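Local structure of type VI immunity protein Atu4351 (Agrobacterium fabrum, 6ITW) at residues 10-15 and 136-140; 36-40 and 128-132; 54-59 and 164-169; 91-95 and 143-147. The protein serves as the immunity protein of a type VI secretion effector-immunity pair, probably neutralising its cognate toxin to protect the cell that makes it. All coordinates share one frame. Residue numbers count along the deposited sequence, not the author numbering.

Contact 1. Residues 10-15 and 136-140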
loop_
_atom_site.group_PDB
_atom_site.type_symbol
_atom_site.label_atom_id
_atom_site.label_comp_id
_atom_site.label_asym_id
_atom_site.label_seq_id
_atom_site.Cartn_x
_atom_site.Cartn_y
_atom_site.Cartn_z
ATOM N N ASN A 10 -10.701 15.087 -8.542
ATOM C CA ASN A 10 -9.813 15.784 -7.627
ATOM C C ASN A 10 -8.413 15.182 -7.645
ATOM O O ASN A 10 -7.414 15.912 -7.720
ATOM C CB ASN A 10 -10.419 15.748 -6.222
ATOM C CG ASN A 10 -9.636 16.570 -5.234
ATOM O OD1 ASN A 10 -9.048 16.043 -4.278
ATOM N ND2 ASN A 10 -9.599 17.877 -5.467
ATOM N N ALA A 11 -8.308 13.848 -7.581
ATOM C CA ALA A 11 -6.981 13.245 -7.628
ATOM C C ALA A 11 -6.268 13.620 -8.920
ATOM O O ALA A 11 -5.072 13.947 -8.908
ATOM C CB ALA A 11 -7.073 11.720 -7.481
ATOM N N LEU A 12 -6.994 13.602 -10.045
ATOM C CA LEU A 12 -6.363 13.913 -11.325
ATOM C C LEU A 12 -5.932 15.373 -11.378
ATOM O O LEU A 12 -4.837 15.686 -11.867
ATOM C CB LEU A 12 -7.319 13.581 -12.469
ATOM C CG LEU A 12 -7.365 12.097 -12.805
ATOM C CD1 LEU A 12 -8.580 11.801 -13.682
ATOM C CD2 LEU A 12 -6.054 11.653 -13.468
ATOM N N LYS A 13 -6.775 16.274 -10.857
ATOM C CA LYS A 13 -6.400 17.674 -10.727
ATOM C C LYS A 13 -5.079 17.818 -9.974
ATOM O O LYS A 13 -4.145 18.467 -10.456
ATOM C CB LYS A 13 -7.520 18.436 -10.019
ATOM C CG LYS A 13 -7.317 19.943 -9.951
ATOM C CD LYS A 13 -8.465 20.580 -9.180
ATOM C CE LYS A 13 -8.402 22.093 -9.238
ATOM N NZ LYS A 13 -7.202 22.598 -8.535
ATOM N N ARG A 14 -4.960 17.158 -8.820
ATOM C CA ARG A 14 -3.768 17.333 -7.996
ATOM C C ARG A 14 -2.560 16.557 -8.508
ATOM O O ARG A 14 -1.427 17.016 -8.326
ATOM C CB ARG A 14 -4.081 16.951 -6.551
ATOM C CG ARG A 14 -5.248 17.779 -6.001
ATOM C CD ARG A 14 -5.840 17.213 -4.730
ATOM N NE ARG A 14 -4.804 16.825 -3.781
ATOM C CZ ARG A 14 -5.041 16.116 -2.685
ATOM N NH1 ARG A 14 -6.282 15.726 -2.412
ATOM N NH2 ARG A 14 -4.045 15.790 -1.867
ATOM N N PHE A 15 -2.743 15.408 -9.163
ATOM C CA PHE A 15 -1.578 14.579 -9.469
ATOM C C PHE A 15 -1.282 14.434 -10.962
ATOM O O PHE A 15 -0.205 13.923 -11.325
ATOM C CB PHE A 15 -1.749 13.191 -8.816
ATOM C CG PHE A 15 -2.023 13.252 -7.315
ATOM C CD1 PHE A 15 -1.265 14.089 -6.483
ATOM C CD2 PHE A 15 -3.039 12.487 -6.744
ATOM C CE1 PHE A 15 -1.506 14.148 -5.097
ATOM C CE2 PHE A 15 -3.291 12.537 -5.350
ATOM C CZ PHE A 15 -2.530 13.371 -4.529
ATOM N N VAL A 136 -7.477 7.378 -2.386
ATOM C CA VAL A 136 -6.626 7.682 -3.540
ATOM C C VAL A 136 -6.229 9.161 -3.546
ATOM O O VAL A 136 -5.093 9.509 -3.890
ATOM C CB VAL A 136 -7.322 7.260 -4.846
ATOM C CG1 VAL A 136 -6.534 7.720 -6.066
ATOM C CG2 VAL A 136 -7.488 5.744 -4.875
ATOM N N GLU A 137 -7.149 10.049 -3.148
ATOM C CA GLU A 137 -6.818 11.466 -3.018
ATOM C C GLU A 137 -5.720 11.698 -1.986
ATOM O O GLU A 137 -4.963 12.673 -2.092
ATOM C CB GLU A 137 -8.067 12.269 -2.626
ATOM C CG GLU A 137 -8.990 12.646 -3.794
ATOM C CD GLU A 137 -10.441 12.911 -3.362
ATOM O OE1 GLU A 137 -10.680 13.236 -2.177
ATOM O OE2 GLU A 137 -11.353 12.777 -4.212
ATOM N N GLY A 138 -5.598 10.815 -0.994
ATOM C CA GLY A 138 -4.664 11.044 0.088
ATOM C C GLY A 138 -3.236 10.551 -0.081
ATOM O O GLY A 138 -2.449 10.707 0.856
ATOM N N ILE A 139 -2.844 9.996 -1.235
ATOM C CA ILE A 139 -1.575 9.267 -1.329
ATOM C C ILE A 139 -0.366 10.192 -1.214
ATOM O O ILE A 139 0.783 9.732 -1.250
ATOM C CB ILE A 139 -1.500 8.425 -2.622
ATOM C CG1 ILE A 139 -1.705 9.268 -3.894
ATOM C CG2 ILE A 139 -2.522 7.314 -2.571
ATOM C CD1 ILE A 139 -0.489 10.070 -4.357
ATOM N N ASP A 140 -0.595 11.497 -1.095
ATOM C CA ASP A 140 0.517 12.425 -0.914
ATOM C C ASP A 140 0.761 12.801 0.549
ATOM O O ASP A 140 1.675 13.585 0.825
ATOM C CB ASP A 140 0.297 13.692 -1.750
ATOM C CG ASP A 140 -0.940 14.484 -1.319
ATOM O OD1 ASP A 140 -1.875 13.911 -0.702
ATOM O OD2 ASP A 140 -0.975 15.699 -1.618
HETATM O O HOH W 1 -10.488 12.446 -6.649
#
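V136, near the end of helix 128-137, meets helix 9-15 through a loose apolar contact, its CG1 4.3 Å from A11 CB, while its carbonyl O, like that of E137, lies at the edge of the F15 ring. E137 lies along the start of the helix: its CG is 3.4 Å from N10 OD1, and its OE2 takes a hydrogen bond from water 1 (2.6 Å), which accepts one from A11 N (2.8 Å). Past G138, I139 sets its CD1 over the face of F15, 4.0 Å from the ring centroid, in a CH-pi contact; W52 of strand 49-52 packs beside both. D140 closes the row with a salt bridge, OD2 to R14 NH2 at 3.1 Å, whose hydrogen bond is weak; R14 NH1 also gives a weak one to N10 OD1 (3.4 Å). The chemistry implies an apolar side (F15, I139, A11, V136) beside a mixed polar one (E137, R14-D140), joining helix 9-15 of the GAD-like domain to the Tdi1 C-terminal family region.

Contact 2. Residues 36-40 and 128-132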
loop_
_atom_site.group_PDB
_atom_site.type_symbol
_atom_site.label_atom_id
_atom_site.label_comp_id
_atom_site.label_asym_id
_atom_site.label_seq_id
_atom_site.Cartn_x
_atom_site.Cartn_y
_atom_site.Cartn_z
ATOM N N ILE A 36 -14.031 -5.023 -6.124
ATOM C CA ILE A 36 -13.427 -3.697 -6.002
ATOM C C ILE A 36 -14.437 -2.730 -6.604
ATOM O O ILE A 36 -15.015 -3.046 -7.654
ATOM C CB ILE A 36 -12.073 -3.627 -6.728
ATOM C CG1 ILE A 36 -11.099 -4.688 -6.182
ATOM C CG2 ILE A 36 -11.486 -2.219 -6.646
ATOM C CD1 ILE A 36 -9.765 -4.747 -6.932
ATOM N N PRO A 37 -14.697 -1.569 -5.994
ATOM C CA PRO A 37 -15.734 -0.660 -6.531
ATOM C C PRO A 37 -15.499 -0.322 -8.003
ATOM O O PRO A 37 -14.363 -0.109 -8.437
ATOM C CB PRO A 37 -15.607 0.587 -5.647
ATOM C CG PRO A 37 -15.002 0.076 -4.344
ATOM C CD PRO A 37 -14.101 -1.076 -4.732
ATOM N N GLU A 38 -16.595 -0.259 -8.772
ATOM C CA GLU A 38 -16.469 -0.068 -10.221
ATOM C C GLU A 38 -15.917 1.301 -10.590
ATOM O O GLU A 38 -15.239 1.422 -11.617
ATOM C CB GLU A 38 -17.813 -0.269 -10.932
ATOM C CG GLU A 38 -17.759 -1.401 -11.956
ATOM C CD GLU A 38 -16.851 -1.107 -13.161
ATOM O OE1 GLU A 38 -16.957 -0.008 -13.755
ATOM O OE2 GLU A 38 -16.037 -1.988 -13.530
ATOM N N THR A 39 -16.214 2.345 -9.805
ATOM C CA THR A 39 -15.638 3.648 -10.115
ATOM C C THR A 39 -14.116 3.590 -10.088
ATOM O O THR A 39 -13.453 4.204 -10.926
ATOM C CB THR A 39 -16.158 4.714 -9.147
ATOM O OG1 THR A 39 -15.836 4.361 -7.793
ATOM C CG2 THR A 39 -17.665 4.875 -9.308
ATOM N N TYR A 40 -13.538 2.824 -9.155
ATOM C CA TYR A 40 -12.087 2.692 -9.147
ATOM C C TYR A 40 -11.604 1.900 -10.353
ATOM O O TYR A 40 -10.585 2.250 -10.967
ATOM C CB TYR A 40 -11.598 2.025 -7.855
ATOM C CG TYR A 40 -10.109 1.808 -7.887
ATOM C CD1 TYR A 40 -9.224 2.828 -7.514
ATOM C CD2 TYR A 40 -9.580 0.610 -8.341
ATOM C CE1 TYR A 40 -7.839 2.643 -7.585
ATOM C CE2 TYR A 40 -8.198 0.419 -8.423
ATOM C CZ TYR A 40 -7.338 1.435 -8.037
ATOM O OH TYR A 40 -5.974 1.233 -8.108
ATOM N N SER A 128 -18.523 2.799 -0.096
ATOM C CA SER A 128 -17.352 2.117 -0.650
ATOM C C SER A 128 -16.650 2.946 -1.721
ATOM O O SER A 128 -15.457 3.246 -1.596
ATOM C CB SER A 128 -17.760 0.755 -1.221
ATOM O OG SER A 128 -18.150 -0.114 -0.177
ATOM N N ASP A 129 -17.372 3.304 -2.794
ATOM C CA ASP A 129 -16.790 4.119 -3.860
ATOM C C ASP A 129 -16.125 5.380 -3.313
ATOM O O ASP A 129 -14.986 5.708 -3.674
ATOM C CB ASP A 129 -17.867 4.490 -4.878
ATOM C CG ASP A 129 -18.315 3.316 -5.684
ATOM O OD1 ASP A 129 -19.209 2.587 -5.216
ATOM O OD2 ASP A 129 -17.743 3.088 -6.771
ATOM N N ILE A 130 -16.822 6.088 -2.429
ATOM C CA ILE A 130 -16.287 7.304 -1.821
ATOM C C ILE A 130 -15.076 6.987 -0.944
ATOM O O ILE A 130 -14.096 7.739 -0.924
ATOM C CB ILE A 130 -17.409 7.994 -1.023
ATOM C CG1 ILE A 130 -18.476 8.535 -1.978
ATOM C CG2 ILE A 130 -16.865 9.080 -0.105
ATOM C CD1 ILE A 130 -19.809 8.846 -1.288
ATOM N N ASN A 131 -15.137 5.879 -0.199
ATOM C CA ASN A 131 -14.050 5.485 0.698
ATOM C C ASN A 131 -12.760 5.252 -0.077
ATOM O O ASN A 131 -11.696 5.763 0.292
ATOM C CB ASN A 131 -14.447 4.213 1.469
ATOM C CG ASN A 131 -13.375 3.766 2.477
ATOM O OD1 ASN A 131 -12.515 2.936 2.169
ATOM N ND2 ASN A 131 -13.436 4.310 3.684
ATOM N N LEU A 132 -12.831 4.465 -1.152
ATOM C CA LEU A 132 -11.649 4.262 -1.976
ATOM C C LEU A 132 -11.219 5.565 -2.631
ATOM O O LEU A 132 -10.020 5.820 -2.781
ATOM C CB LEU A 132 -11.913 3.189 -3.027
ATOM C CG LEU A 132 -10.693 2.717 -3.821
ATOM C CD1 LEU A 132 -9.409 2.657 -2.956
ATOM C CD2 LEU A 132 -10.994 1.361 -4.432
HETATM O O HOH W 2 -13.715 4.573 -5.938
#
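L132 is the apolar hub here. Its CD2 reaches Y40 CB at 3.5 Å, P37 CD at 4.0 Å and I36 CG2 at 4.2 Å, so one methyl group touches three side chains around the start of helix 38-47 of the GAD-like domain. The sheet floors this cluster, with L87 of strand 84-90 and W98 of strand 94-99 both against L132. One turn back along helix 128-137, S128 extends the packing outward, its CB 4.2 Å from P37 CG; its hydroxyl turns to A125 O and K103 NZ instead. P37 also rests on D129, with P37 CB 3.5 Å from D129 OD2, and here the contact becomes polar. T39 OG1 donates a short hydrogen bond to D129 OD2 (2.5 Å), and T39 N adds a weak one to the same oxygen at 3.5 Å. Water 2 completes the edge by donating to T39 OG1 and to D129 O, each at 2.8 Å. P37 holds the N-cap position of helix 38-47 but, being proline, has no side-chain oxygen to offer the amides of the first turn. The chemistry implies that D129, through its bonds from T39 OG1 and, weakly, T39 N, brings a carboxylate to the start of this helix from the opposing segment.

Contact 3. Residues 54-59 and 164-169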
loop_
_atom_site.group_PDB
_atom_site.type_symbol
_atom_site.label_atom_id
_atom_site.label_comp_id
_atom_site.label_asym_id
_atom_site.label_seq_id
_atom_site.Cartn_x
_atom_site.Cartn_y
_atom_site.Cartn_z
ATOM N N GLN A 54 6.495 11.452 -8.971
ATOM C CA GLN A 54 7.861 10.995 -9.222
ATOM C C GLN A 54 8.213 9.732 -8.431
ATOM O O GLN A 54 9.381 9.484 -8.111
ATOM C CB GLN A 54 8.859 12.119 -8.937
ATOM C CG GLN A 54 8.616 13.402 -9.772
ATOM C CD GLN A 54 9.714 14.425 -9.541
ATOM O OE1 GLN A 54 10.883 14.197 -9.893
ATOM N NE2 GLN A 54 9.356 15.548 -8.918
ATOM N N GLY A 55 7.218 8.895 -8.139
ATOM C CA GLY A 55 7.447 7.634 -7.450
ATOM C C GLY A 55 6.952 7.611 -6.022
ATOM O O GLY A 55 7.080 6.580 -5.356
ATOM N N TYR A 56 6.378 8.713 -5.536
ATOM C CA TYR A 56 5.857 8.753 -4.174
ATOM C C TYR A 56 4.703 7.774 -3.986
ATOM O O TYR A 56 4.462 7.300 -2.867
ATOM C CB TYR A 56 5.422 10.183 -3.854
ATOM C CG TYR A 56 5.221 10.499 -2.401
ATOM C CD1 TYR A 56 6.280 10.969 -1.617
ATOM C CD2 TYR A 56 3.966 10.363 -1.811
ATOM C CE1 TYR A 56 6.096 11.275 -0.273
ATOM C CE2 TYR A 56 3.766 10.669 -0.481
ATOM C CZ TYR A 56 4.838 11.122 0.288
ATOM O OH TYR A 56 4.639 11.427 1.608
ATOM N N PHE A 57 3.978 7.471 -5.064
ATOM C CA PHE A 57 2.943 6.446 -5.086
ATOM C C PHE A 57 2.886 5.881 -6.502
ATOM O O PHE A 57 3.142 6.588 -7.474
ATOM C CB PHE A 57 1.574 7.004 -4.648
ATOM C CG PHE A 57 0.462 5.961 -4.591
ATOM C CD1 PHE A 57 0.228 5.217 -3.433
ATOM C CD2 PHE A 57 -0.362 5.744 -5.692
ATOM C CE1 PHE A 57 -0.807 4.277 -3.379
ATOM C CE2 PHE A 57 -1.384 4.801 -5.657
ATOM C CZ PHE A 57 -1.612 4.065 -4.500
ATOM N N GLN A 58 2.597 4.597 -6.611
ATOM C CA GLN A 58 2.402 3.966 -7.903
ATOM C C GLN A 58 1.264 2.975 -7.761
ATOM O O GLN A 58 1.056 2.416 -6.682
ATOM C CB GLN A 58 3.657 3.248 -8.401
ATOM C CG GLN A 58 4.085 2.080 -7.541
ATOM C CD GLN A 58 5.455 1.570 -7.914
ATOM O OE1 GLN A 58 5.582 0.609 -8.681
ATOM N NE2 GLN A 58 6.505 2.214 -7.375
ATOM N N PHE A 59 0.510 2.783 -8.844
ATOM C CA PHE A 59 -0.557 1.796 -8.853
ATOM C C PHE A 59 0.001 0.481 -9.357
ATOM O O PHE A 59 0.985 0.447 -10.110
ATOM C CB PHE A 59 -1.724 2.225 -9.743
ATOM C CG PHE A 59 -2.469 3.414 -9.239
ATOM C CD1 PHE A 59 -2.065 4.710 -9.589
ATOM C CD2 PHE A 59 -3.582 3.253 -8.420
ATOM C CE1 PHE A 59 -2.763 5.838 -9.116
ATOM C CE2 PHE A 59 -4.282 4.371 -7.947
ATOM C CZ PHE A 59 -3.869 5.663 -8.307
ATOM N N LYS A 164 14.633 8.326 -9.899
ATOM C CA LYS A 164 13.211 8.014 -9.832
ATOM C C LYS A 164 12.978 6.507 -9.878
ATOM O O LYS A 164 13.659 5.775 -10.604
ATOM C CB LYS A 164 12.485 8.692 -10.990
ATOM C CG LYS A 164 10.981 8.579 -10.951
ATOM C CD LYS A 164 10.336 9.658 -11.803
ATOM C CE LYS A 164 10.614 9.469 -13.281
ATOM N NZ LYS A 164 10.072 10.648 -14.019
ATOM N N LEU A 165 12.002 6.038 -9.105
ATOM C CA LEU A 165 11.643 4.627 -9.192
ATOM C C LEU A 165 10.988 4.328 -10.542
ATOM O O LEU A 165 10.171 5.110 -11.045
ATOM C CB LEU A 165 10.697 4.231 -8.050
ATOM C CG LEU A 165 11.251 4.196 -6.620
ATOM C CD1 LEU A 165 10.100 4.120 -5.632
ATOM C CD2 LEU A 165 12.247 3.041 -6.415
ATOM N N GLN A 166 11.363 3.195 -11.126
ATOM C CA GLN A 166 10.624 2.609 -12.235
ATOM C C GLN A 166 9.411 1.833 -11.720
ATOM O O GLN A 166 9.422 1.298 -10.601
ATOM C CB GLN A 166 11.544 1.675 -13.039
ATOM C CG GLN A 166 12.608 2.438 -13.842
ATOM C CD GLN A 166 13.916 1.668 -14.001
ATOM O OE1 GLN A 166 13.913 0.457 -14.257
ATOM N NE2 GLN A 166 15.046 2.373 -13.847
ATOM N N LEU A 167 8.366 1.760 -12.549
ATOM C CA LEU A 167 7.155 1.046 -12.152
ATOM C C LEU A 167 7.518 -0.370 -11.734
ATOM O O LEU A 167 8.221 -1.078 -12.456
ATOM C CB LEU A 167 6.122 1.018 -13.291
ATOM C CG LEU A 167 4.717 0.519 -12.896
ATOM C CD1 LEU A 167 3.916 1.604 -12.175
ATOM C CD2 LEU A 167 3.919 -0.022 -14.072
ATOM N N GLY A 168 7.066 -0.772 -10.548
ATOM C CA GLY A 168 7.410 -2.068 -10.021
ATOM C C GLY A 168 8.665 -2.116 -9.174
ATOM O O GLY A 168 9.107 -3.220 -8.829
ATOM N N GLN A 169 9.247 -0.966 -8.819
ATOM C CA GLN A 169 10.311 -0.894 -7.821
ATOM C C GLN A 169 9.895 -0.072 -6.607
ATOM O O GLN A 169 8.949 0.718 -6.666
ATOM C CB GLN A 169 11.572 -0.249 -8.372
ATOM C CG GLN A 169 12.192 -0.923 -9.546
ATOM C CD GLN A 169 13.368 -0.106 -10.024
ATOM O OE1 GLN A 169 13.278 1.132 -10.124
ATOM N NE2 GLN A 169 14.492 -0.775 -10.271
HETATM O O HOH W 3 10.827 7.584 -6.806
#
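Q58 does most of the work. From strand 57-59 its side-chain amide reaches the backbone of a type II turn at Q166-Q169 and binds it twice: OE1 accepts from G168 N at 2.8 Å, and NE2 donates to Q169 O at 3.0 Å. A single carboxamide thus reads a donor and an acceptor of the main chain. The turn closes itself with Q169 N to Q166 O (2.9 Å), G168 takes the positive phi of 90° that a type II turn needs, and Q169 OE1 accepts from Q166 N at 3.0 Å. L167 leans in beside the amide, its CD1 4.0 Å from Q58 OE1 and 3.8 Å from F59 O.

Q54 and K164 form the outer end. Q54 O lies 3.4 Å from K164 CG, and water 3 joins Q54 O (2.7 Å) to L165 N (3.0 Å). The aliphatic part of K164 lies by Q54 CB, while its NZ makes a salt bridge to E19. Between the two ends, G55 O is 3.9 Å from L165 CD1, and a CB on G55 would point at L165.

Strand 57-59 runs between strands 49-52 and 84-90 of the large sheet, with I51 against both Q58 and L167. The 164-169 segment links helix 155-162, whose L159 meets Q54 and K164, to strand 169-173 of the small two-stranded sheet.

Contact 4. Residues 91-95 and 143-147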
loop_
_atom_site.group_PDB
_atom_site.type_symbol
_atom_site.label_atom_id
_atom_site.label_comp_id
_atom_site.label_asym_id
_atom_site.label_seq_id
_atom_site.Cartn_x
_atom_site.Cartn_y
_atom_site.Cartn_z
ATOM N N ALA A 91 6.460 4.776 -2.148
ATOM C CA ALA A 91 7.829 4.552 -2.580
ATOM C C ALA A 91 8.597 3.590 -1.674
ATOM O O ALA A 91 9.669 3.102 -2.071
ATOM C CB ALA A 91 8.548 5.900 -2.634
ATOM N N PHE A 92 8.099 3.334 -0.464
ATOM C CA PHE A 92 8.730 2.421 0.480
ATOM C C PHE A 92 7.944 1.120 0.642
ATOM O O PHE A 92 8.169 0.375 1.602
ATOM C CB PHE A 92 8.915 3.107 1.834
ATOM C CG PHE A 92 9.631 4.429 1.733
ATOM C CD1 PHE A 92 11.017 4.490 1.805
ATOM C CD2 PHE A 92 8.921 5.601 1.521
ATOM C CE1 PHE A 92 11.678 5.696 1.673
ATOM C CE2 PHE A 92 9.583 6.818 1.398
ATOM C CZ PHE A 92 10.960 6.866 1.477
ATOM N N GLY A 93 7.024 0.826 -0.269
ATOM C CA GLY A 93 6.370 -0.469 -0.225
ATOM C C GLY A 93 5.164 -0.533 0.679
ATOM O O GLY A 93 4.684 -1.628 0.978
ATOM N N LYS A 94 4.649 0.610 1.124
ATOM C CA LYS A 94 3.437 0.640 1.940
ATOM C C LYS A 94 2.234 0.516 1.008
ATOM O O LYS A 94 1.923 1.447 0.254
ATOM C CB LYS A 94 3.387 1.929 2.763
ATOM C CG LYS A 94 2.213 2.075 3.726
ATOM C CD LYS A 94 2.446 3.268 4.651
ATOM C CE LYS A 94 1.484 3.318 5.836
ATOM N NZ LYS A 94 1.604 4.608 6.619
ATOM N N ILE A 95 1.544 -0.622 1.083
ATOM C CA ILE A 95 0.502 -0.994 0.128
ATOM C C ILE A 95 -0.841 -0.373 0.505
ATOM O O ILE A 95 -1.312 -0.508 1.643
ATOM C CB ILE A 95 0.379 -2.520 0.058
ATOM C CG1 ILE A 95 1.692 -3.118 -0.458
ATOM C CG2 ILE A 95 -0.835 -2.918 -0.780
ATOM C CD1 ILE A 95 1.759 -4.634 -0.333
ATOM N N SER A 143 2.498 10.695 5.882
ATOM C CA SER A 143 2.517 9.354 6.451
ATOM C C SER A 143 2.965 8.300 5.440
ATOM O O SER A 143 3.322 7.184 5.840
ATOM C CB SER A 143 1.130 9.002 6.990
ATOM O OG SER A 143 0.172 8.932 5.933
ATOM N N PHE A 144 2.936 8.606 4.145
ATOM C CA PHE A 144 3.411 7.659 3.146
ATOM C C PHE A 144 4.864 7.865 2.797
ATOM O O PHE A 144 5.414 7.071 2.027
ATOM C CB PHE A 144 2.567 7.733 1.880
ATOM C CG PHE A 144 1.170 7.303 2.100
ATOM C CD1 PHE A 144 0.898 5.996 2.473
ATOM C CD2 PHE A 144 0.126 8.195 1.977
ATOM C CE1 PHE A 144 -0.392 5.579 2.704
ATOM C CE2 PHE A 144 -1.175 7.784 2.196
ATOM C CZ PHE A 144 -1.432 6.473 2.563
ATOM N N ASP A 145 5.486 8.906 3.346
ATOM C CA ASP A 145 6.932 9.049 3.284
ATOM C C ASP A 145 7.486 8.036 4.279
ATOM O O ASP A 145 6.758 7.144 4.726
ATOM C CB ASP A 145 7.352 10.498 3.614
ATOM C CG ASP A 145 8.627 10.952 2.876
ATOM O OD1 ASP A 145 9.636 10.195 2.818
ATOM O OD2 ASP A 145 8.622 12.101 2.369
ATOM N N ALA A 146 8.744 8.155 4.646
ATOM C CA ALA A 146 9.289 7.233 5.634
ATOM C C ALA A 146 10.423 7.941 6.356
ATOM O O ALA A 146 11.416 8.328 5.720
ATOM C CB ALA A 146 9.776 5.930 4.981
ATOM N N PRO A 147 10.297 8.163 7.662
ATOM C CA PRO A 147 11.365 8.843 8.407
ATOM C C PRO A 147 12.567 7.933 8.614
ATOM O O PRO A 147 12.439 6.713 8.758
ATOM C CB PRO A 147 10.698 9.185 9.743
ATOM C CG PRO A 147 9.636 8.102 9.905
ATOM C CD PRO A 147 9.135 7.832 8.507
HETATM O O HOH W 4 6.394 7.495 -0.497
#
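A91 N begins the contact through water 4, which accepts from it at 3.2 Å and donates to F144 O at 2.7 Å. F92 then turns its ring to the other segment: A146 CB stands almost squarely over one face, 3.4 Å from the centroid and 6° off the ring normal, a close CH-pi contact. F144 O lies at the ring edge, 3.8 Å from F92 CD2. Nearby, D145 OD1 accepts from A146 N at 2.9 Å and also from F155 N. G93, with a phi of 86°, carries the chain round the tight turn between strands 84-90 and 94-99, where S90 OG bonds F92 N and K94 N. K94 stretches out fully, its CD 3.8 Å from F144 CD1 and its NZ donating to S143 O at 3.2 Å; E106 is a long, weak ionic partner. The chemistry implies that hairpin and loop are joined in three ways: K94 NZ takes S143 O directly, A91 N reaches F144 O through water 4, and the A146 methyl sits on the F92 face.

All four contacts are partly buried; contact 4 lies nearest the chain centre, about 8 Å between centres, and contact 2 farthest at about 16 Å. Contacts 1 and 2 use the two ends of helix 128-137 and meet where V136 CG2 approaches Y40 CE1 (4.1 Å); their helices pack against the large sheet, and each edges an apolar cluster with an acidic side chain. Contacts 3 and 4 each have a segment on the strands of that sheet and abut, G55 O lying 3.2 Å from A91 CB; there polar side chains bind loop backbone. Y56 and F57 of contact 3 pack on I139 of contact 1, whereas contacts 2 and 4 stay about 10 Å apart at their nearest atoms.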